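Local coordinates for protein putative chorismate mutase (PDB 2GBB) that catalyses the Claisen rearrangement of chorismate to prephenate as a secreted, all-helical chorismate mutase, at residues A68-A71 against I72-R75; S15-K18 against D19-G22; S57-P60 against L61-Q65. All coordinates share one frame; numbering follows the deposited sequence.

Interaction 1. Residues A68-A71 against I72-R75; sequences AAKA and IQYR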
loop_
_atom_site.group_PDB
_atom_site.type_symbol
_atom_site.label_atom_id
_atom_site.label_comp_id
_atom_site.label_asym_id
_atom_site.label_seq_id
_atom_site.Cartn_x
_atom_site.Cartn_y
_atom_site.Cartn_z
ATOM N N ALA A 68 4.420 10.571 3.114
ATOM C CA ALA A 68 3.361 10.808 2.161
ATOM C C ALA A 68 3.602 10.085 0.846
ATOM O O ALA A 68 2.694 9.524 0.279
ATOM C CB ALA A 68 3.160 12.330 1.888
ATOM N N ALA A 69 4.827 10.144 0.346
ATOM C CA ALA A 69 5.227 9.466 -0.831
ATOM C C ALA A 69 5.053 7.934 -0.690
ATOM O O ALA A 69 4.460 7.313 -1.563
ATOM C CB ALA A 69 6.677 9.818 -1.115
ATOM N N LYS A 70 5.559 7.333 0.392
ATOM C CA LYS A 70 5.307 5.909 0.628
ATOM C C LYS A 70 3.816 5.590 0.719
ATOM O O LYS A 70 3.346 4.583 0.141
ATOM C CB LYS A 70 6.073 5.399 1.850
ATOM C CG LYS A 70 7.611 5.472 1.678
ATOM C CD LYS A 70 8.310 4.654 2.813
ATOM C CE LYS A 70 8.009 5.169 4.184
ATOM N NZ LYS A 70 9.057 4.679 5.072
ATOM N N ALA A 71 3.061 6.446 1.416
ATOM C CA ALA A 71 1.622 6.217 1.545
ATOM C C ALA A 71 0.996 6.092 0.129
ATOM O O ALA A 71 0.239 5.170 -0.174
ATOM C CB ALA A 71 0.967 7.343 2.394
ATOM N N ILE A 72 1.358 7.004 -0.754
ATOM C CA ILE A 72 0.856 7.013 -2.121
ATOM C C ILE A 72 1.216 5.731 -2.864
ATOM O O ILE A 72 0.357 5.098 -3.538
ATOM C CB ILE A 72 1.435 8.215 -2.870
ATOM C CG1 ILE A 72 0.761 9.512 -2.378
ATOM C CG2 ILE A 72 1.307 7.989 -4.378
ATOM C CD1 ILE A 72 1.351 10.789 -2.984
ATOM N N GLN A 73 2.502 5.365 -2.750
ATOM C CA GLN A 73 3.036 4.193 -3.415
ATOM C C GLN A 73 2.372 2.926 -2.913
ATOM O O GLN A 73 2.026 2.071 -3.702
ATOM C CB GLN A 73 4.537 4.085 -3.204
ATOM C CG GLN A 73 5.357 5.245 -3.841
ATOM C CD GLN A 73 6.803 5.141 -3.397
ATOM O OE1 GLN A 73 7.395 4.052 -3.730
ATOM N NE2 GLN A 73 7.340 5.998 -2.651
ATOM N N TYR A 74 2.221 2.809 -1.599
ATOM C CA TYR A 74 1.568 1.628 -1.028
ATOM C C TYR A 74 0.143 1.417 -1.587
ATOM O O TYR A 74 -0.249 0.302 -1.942
ATOM C CB TYR A 74 1.446 1.813 0.482
ATOM C CG TYR A 74 2.657 1.358 1.284
ATOM C CD1 TYR A 74 3.252 0.120 1.044
ATOM C CD2 TYR A 74 3.235 2.222 2.259
ATOM C CE1 TYR A 74 4.376 -0.303 1.777
ATOM C CE2 TYR A 74 4.341 1.828 2.990
ATOM C CZ TYR A 74 4.901 0.592 2.743
ATOM O OH TYR A 74 5.975 0.269 3.491
ATOM N N ARG A 75 -0.590 2.531 -1.660
ATOM C CA ARG A 75 -1.935 2.588 -2.153
ATOM C C ARG A 75 -2.006 2.190 -3.613
ATOM O O ARG A 75 -2.888 1.413 -3.973
ATOM C CB ARG A 75 -2.521 3.969 -1.871
ATOM C CG ARG A 75 -2.959 4.060 -0.426
ATOM C CD ARG A 75 -3.514 5.444 0.021
ATOM N NE ARG A 75 -3.598 5.441 1.487
ATOM C CZ ARG A 75 -3.140 6.402 2.290
ATOM N NH1 ARG A 75 -2.576 7.499 1.766
ATOM N NH2 ARG A 75 -3.230 6.265 3.627
HETATM O O HOH W 1 6.872 2.098 5.367
#

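Interaction 2. Residues S15-K18 against D19-G22; sequences SYMK and DVAG. With SO4 (sulfate ion), chain F.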
loop_
_atom_site.group_PDB
_atom_site.type_symbol
_atom_site.label_atom_id
_atom_site.label_comp_id
_atom_site.label_asym_id
_atom_site.label_seq_id
_atom_site.Cartn_x
_atom_site.Cartn_y
_atom_site.Cartn_z
ATOM N N SER A 15 3.496 14.301 -7.207
ATOM C CA SER A 15 2.929 13.808 -8.494
ATOM C C SER A 15 3.813 12.745 -9.206
ATOM O O SER A 15 3.348 12.085 -10.086
ATOM C CB SER A 15 2.670 14.967 -9.469
ATOM O OG SER A 15 3.912 15.548 -9.829
ATOM N N TYR A 16 5.081 12.627 -8.847
ATOM C CA TYR A 16 5.996 11.624 -9.394
ATOM C C TYR A 16 5.933 10.255 -8.726
ATOM O O TYR A 16 6.588 9.335 -9.152
ATOM C CB TYR A 16 7.448 12.137 -9.317
ATOM C CG TYR A 16 7.649 13.222 -10.329
ATOM C CD1 TYR A 16 7.673 12.908 -11.692
ATOM C CD2 TYR A 16 7.735 14.567 -9.951
ATOM C CE1 TYR A 16 7.775 13.909 -12.676
ATOM C CE2 TYR A 16 7.872 15.584 -10.940
ATOM C CZ TYR A 16 7.875 15.235 -12.287
ATOM O OH TYR A 16 7.976 16.215 -13.286
HETATM N N MSE A 17 5.170 10.122 -7.661
HETATM C CA MSE A 17 5.284 8.927 -6.831
HETATM C C MSE A 17 4.532 7.730 -7.399
HETATM O O MSE A 17 4.853 6.566 -7.097
HETATM C CB MSE A 17 4.835 9.250 -5.417
HETATM C CG MSE A 17 5.738 10.297 -4.759
HETATM SE SE MSE A 17 7.617 9.782 -4.827
HETATM C CE MSE A 17 8.271 11.434 -4.202
ATOM N N LYS A 18 3.557 8.018 -8.259
ATOM C CA LYS A 18 2.927 6.954 -9.036
ATOM C C LYS A 18 3.985 6.283 -9.906
ATOM O O LYS A 18 4.022 5.063 -9.947
ATOM C CB LYS A 18 1.721 7.431 -9.861
ATOM C CG LYS A 18 1.004 6.252 -10.591
ATOM C CD LYS A 18 0.056 6.763 -11.656
ATOM C CE LYS A 18 -0.790 5.637 -12.294
ATOM N NZ LYS A 18 -1.868 6.318 -13.120
ATOM N N ASP A 19 4.863 7.052 -10.559
ATOM C CA ASP A 19 5.939 6.418 -11.344
ATOM C C ASP A 19 6.885 5.586 -10.502
ATOM O O ASP A 19 7.349 4.538 -10.984
ATOM C CB ASP A 19 6.787 7.446 -12.062
ATOM C CG ASP A 19 6.054 8.048 -13.264
ATOM O OD1 ASP A 19 5.854 7.343 -14.250
ATOM O OD2 ASP A 19 5.639 9.197 -13.179
ATOM N N VAL A 20 7.203 6.066 -9.290
ATOM C CA VAL A 20 8.126 5.326 -8.409
ATOM C C VAL A 20 7.462 4.024 -7.996
ATOM O O VAL A 20 8.072 2.979 -8.062
ATOM C CB VAL A 20 8.562 6.163 -7.164
ATOM C CG1 VAL A 20 9.514 5.347 -6.246
ATOM C CG2 VAL A 20 9.240 7.521 -7.580
ATOM N N ALA A 21 6.166 4.089 -7.639
ATOM C CA ALA A 21 5.366 2.920 -7.276
ATOM C C ALA A 21 5.349 1.926 -8.422
ATOM O O ALA A 21 5.459 0.708 -8.191
ATOM C CB ALA A 21 3.909 3.341 -6.940
ATOM N N GLY A 22 5.166 2.437 -9.647
ATOM C CA GLY A 22 5.120 1.563 -10.845
ATOM C C GLY A 22 6.446 0.885 -11.108
ATOM O O GLY A 22 6.472 -0.301 -11.450
HETATM S S SO4 F . -4.354 8.238 -11.501
HETATM O O1 SO4 F . -3.550 7.309 -10.732
HETATM O O2 SO4 F . -3.556 8.718 -12.620
HETATM O O3 SO4 F . -5.548 7.551 -11.993
HETATM O O4 SO4 F . -4.780 9.358 -10.671
HETATM O O HOH W 2 3.832 9.772 -11.445
#

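Interaction 3. Residues S57-P60 against L61-Q65; sequences SIKP and LMVAQ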
loop_
_atom_site.group_PDB
_atom_site.type_symbol
_atom_site.label_atom_id
_atom_site.label_comp_id
_atom_site.label_asym_id
_atom_site.label_seq_id
_atom_site.Cartn_x
_atom_site.Cartn_y
_atom_site.Cartn_z
ATOM N N SER A 57 16.568 21.153 11.447
ATOM C CA SER A 57 15.148 21.620 11.385
ATOM C C SER A 57 14.374 21.172 10.124
ATOM O O SER A 57 13.140 21.221 10.100
ATOM C CB SER A 57 15.047 23.144 11.501
ATOM O OG SER A 57 15.233 23.788 10.245
ATOM N N ILE A 58 15.117 20.761 9.099
ATOM C CA ILE A 58 14.604 20.268 7.821
ATOM C C ILE A 58 14.188 18.769 7.802
ATOM O O ILE A 58 13.286 18.348 7.052
ATOM C CB ILE A 58 15.696 20.561 6.755
ATOM C CG1 ILE A 58 15.358 21.895 6.103
ATOM C CG2 ILE A 58 15.897 19.414 5.728
ATOM C CD1 ILE A 58 13.977 21.869 5.395
ATOM N N LYS A 59 14.832 17.980 8.648
ATOM C CA LYS A 59 14.610 16.532 8.633
ATOM C C LYS A 59 13.183 16.053 8.875
ATOM O O LYS A 59 12.753 15.137 8.172
ATOM C CB LYS A 59 15.593 15.793 9.553
ATOM C CG LYS A 59 15.367 14.291 9.542
ATOM C CD LYS A 59 16.506 13.569 10.230
ATOM C CE LYS A 59 16.268 12.022 10.140
ATOM N NZ LYS A 59 17.511 11.443 10.804
ATOM N N PRO A 60 12.448 16.661 9.851
ATOM C CA PRO A 60 11.066 16.286 10.029
ATOM C C PRO A 60 10.228 16.456 8.757
ATOM O O PRO A 60 9.453 15.578 8.405
ATOM C CB PRO A 60 10.625 17.206 11.193
ATOM C CG PRO A 60 11.872 17.297 12.002
ATOM C CD PRO A 60 12.820 17.649 10.888
ATOM N N LEU A 61 10.443 17.550 8.042
ATOM C CA LEU A 61 9.779 17.803 6.761
ATOM C C LEU A 61 10.161 16.755 5.725
ATOM O O LEU A 61 9.311 16.261 5.023
ATOM C CB LEU A 61 10.204 19.145 6.192
ATOM C CG LEU A 61 9.237 19.943 5.321
ATOM C CD1 LEU A 61 10.027 20.722 4.272
ATOM C CD2 LEU A 61 7.996 19.217 4.773
HETATM N N MSE A 62 11.435 16.425 5.637
HETATM C CA MSE A 62 11.825 15.345 4.726
HETATM C C MSE A 62 11.159 14.041 5.133
HETATM O O MSE A 62 10.596 13.388 4.307
HETATM C CB MSE A 62 13.336 15.217 4.649
HETATM C CG MSE A 62 14.027 16.458 4.198
HETATM SE SE MSE A 62 13.223 17.315 2.605
HETATM C CE MSE A 62 13.331 15.796 1.344
ATOM N N VAL A 63 11.208 13.682 6.422
ATOM C CA VAL A 63 10.473 12.507 6.954
ATOM C C VAL A 63 8.975 12.534 6.557
ATOM O O VAL A 63 8.447 11.545 6.056
ATOM C CB VAL A 63 10.678 12.320 8.484
ATOM C CG1 VAL A 63 9.666 11.305 9.090
ATOM C CG2 VAL A 63 12.134 11.829 8.789
ATOM N N ALA A 64 8.301 13.673 6.768
ATOM C CA ALA A 64 6.865 13.824 6.416
ATOM C C ALA A 64 6.619 13.655 4.913
ATOM O O ALA A 64 5.630 13.000 4.464
ATOM C CB ALA A 64 6.302 15.193 6.917
ATOM N N GLN A 65 7.527 14.211 4.107
ATOM C CA GLN A 65 7.341 14.099 2.672
ATOM C C GLN A 65 7.532 12.641 2.207
ATOM O O GLN A 65 6.823 12.179 1.310
ATOM C CB GLN A 65 8.323 15.009 1.916
ATOM C CG GLN A 65 7.901 16.463 1.984
ATOM C CD GLN A 65 8.761 17.315 1.127
ATOM O OE1 GLN A 65 8.364 17.699 0.028
ATOM N NE2 GLN A 65 9.970 17.614 1.608
HETATM O O HOH W 3 10.769 20.185 9.763
#

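Interaction 1. Residues A68-A71 against I72-R75
Q73 carries its CG beside its own backbone N (chi1 -64°), and this folds the amide back over the preceding turn towards A69. Y74 and R75 start the same way, lying back over K70 and A71. The Q73 amide reaches the carbonyl of A69 with NE2, in a weak bond of 3.3 Å to A69 O. That oxygen already takes the backbone N of Q73 at 3.0 Å, so one residue grips it twice. One residue on, Y74 N meets K70 O at 2.7 Å in a nearly straight bond. The tyrosine ring stands oblique to this carbonyl, with Y74 CE2 4.1 Å from K70 CB. A water 2.8 Å from Y74 OH links the hydroxyl weakly to K70 NZ. R75 NH1 passes 3.6 Å from A71 CB. Salt bridges hold both charged ends, K70 to E37 and E32, and R75 to D142 and to D79 of the second subunit. K24 donates to Q73 OE1 and a bound citrate takes Q73 NE2; K24 and A69 to Q73 are probably substrate-binding. Within the all-helical fold, helix 17-26 packs on A69, I72 and Q73, helix 140-150 on A68 and A71, and L81 of the second subunit on K70 and A71.

Interaction 2. Residues S15-K18 against D19-G22
D19 lies one turn after Y16, and its carboxylate comes obliquely to the tyrosine ring, with OD2 4.5 Å from Y16 CD1. A single water ties D19 to S15. It donates to D19 OD2 at 2.6 Å and to the carbonyl of S15, and it accepts from the backbone N of D19. The other carboxylate oxygen, OD1, takes the backbone N of K91, so both oxygens of this buried acid have a donor.

V20 comes next. Its N makes a weak bond to the carbonyl of Y16, 3.3 Å from V20 N to Y16 O. Its CG2 branch sits beside the backbone N (chi1 179° places CG1 anti instead), and that branch lies 3.9 Å from the selenium, SE, of M17. The two side chains run side by side and point the same way. M17 is a selenomethionine, and its bend at chi2 brings SE alongside the valine.

A21 continues the helix. Its N bonds M17 O at 2.9 Å, and its CB rests 3.4 Å from the same M17 O. G22 N then bonds K18 O at 2.9 Å. The extended side chain of K18 ends on the sulfate: its NZ is 3.0 Å from sulfate O2 and also bonds O1. E85 forms a salt bridge with the same NZ, W88 makes a cation-pi contact, and Y76 OH also holds the sulfate.

This turn of the chain thus has two chemical sides. M17 and V20 give an apolar side against A69, I72 and Q73 of helix 55-82, which are probably part of the substrate site. K18 and D19 give a charged side, where the sulfate and E85 would share the positive charge of the lysine.

Interaction 3. Residues S57-P60 against L61-Q65
K59 O and V63 N form an almost linear bond of 2.8 Å, with an N-H...O angle of 178°. P60 O takes A64 N at 2.8 Å, and I58 O takes M62 N at 3.0 Å. These bonds carry helix 55-82 through the kink at P60, whose ring nitrogen has no hydrogen to give to the turn before. A water sits beside the proline. It donates to S57 O, 2.6 Å away, and accepts weakly from L61 N.

The side chains pack outward from this backbone. I58 and M62 lie side by side and point the same way, with I58 CG2 3.8 Å from M62 CG. M62 is a selenomethionine that bends at chi2 and chi3, so its far end leads away from I58. The tip of I58 also approaches L61, with its CD1 4.3 Å from L61 CD1. On another side K59 and V63 cross at a slant, CG of K59 being 4.1 Å from CG2 of V63.

I58 and M62 face helices 34-50 and 93-117, while L61 packs on helices 93-117 and 140-150. The chemistry is therefore divided. Apolar side chains pack between the helices, and a water stands between S57 O and L61 N in place of the direct helical bond, next to a proline whose N has no hydrogen to give.

How the interactions relate
From the N terminus the contacts come in series: interaction 2, interaction 3, interaction 1. Each joins successive turns of one helix, so none closes a long loop, and none nests in or crosses another. Interaction 2 lies on helix 17-26. Interactions 3 and 1 lie on helix 55-82, near its start and further along, with centres 16 Å apart. After interaction 2 the chain runs through helix 34-50, and helix 55-82 then lays 68-75 against 15-22: Q73 packs on M17, V20 and A21, and A69 on M17. Interactions 1 and 2 meet at the probable substrate site, to which interaction 1 contributes. Interaction 3 ties the other part of the long helix to helices 34-50, 93-117 and 140-150.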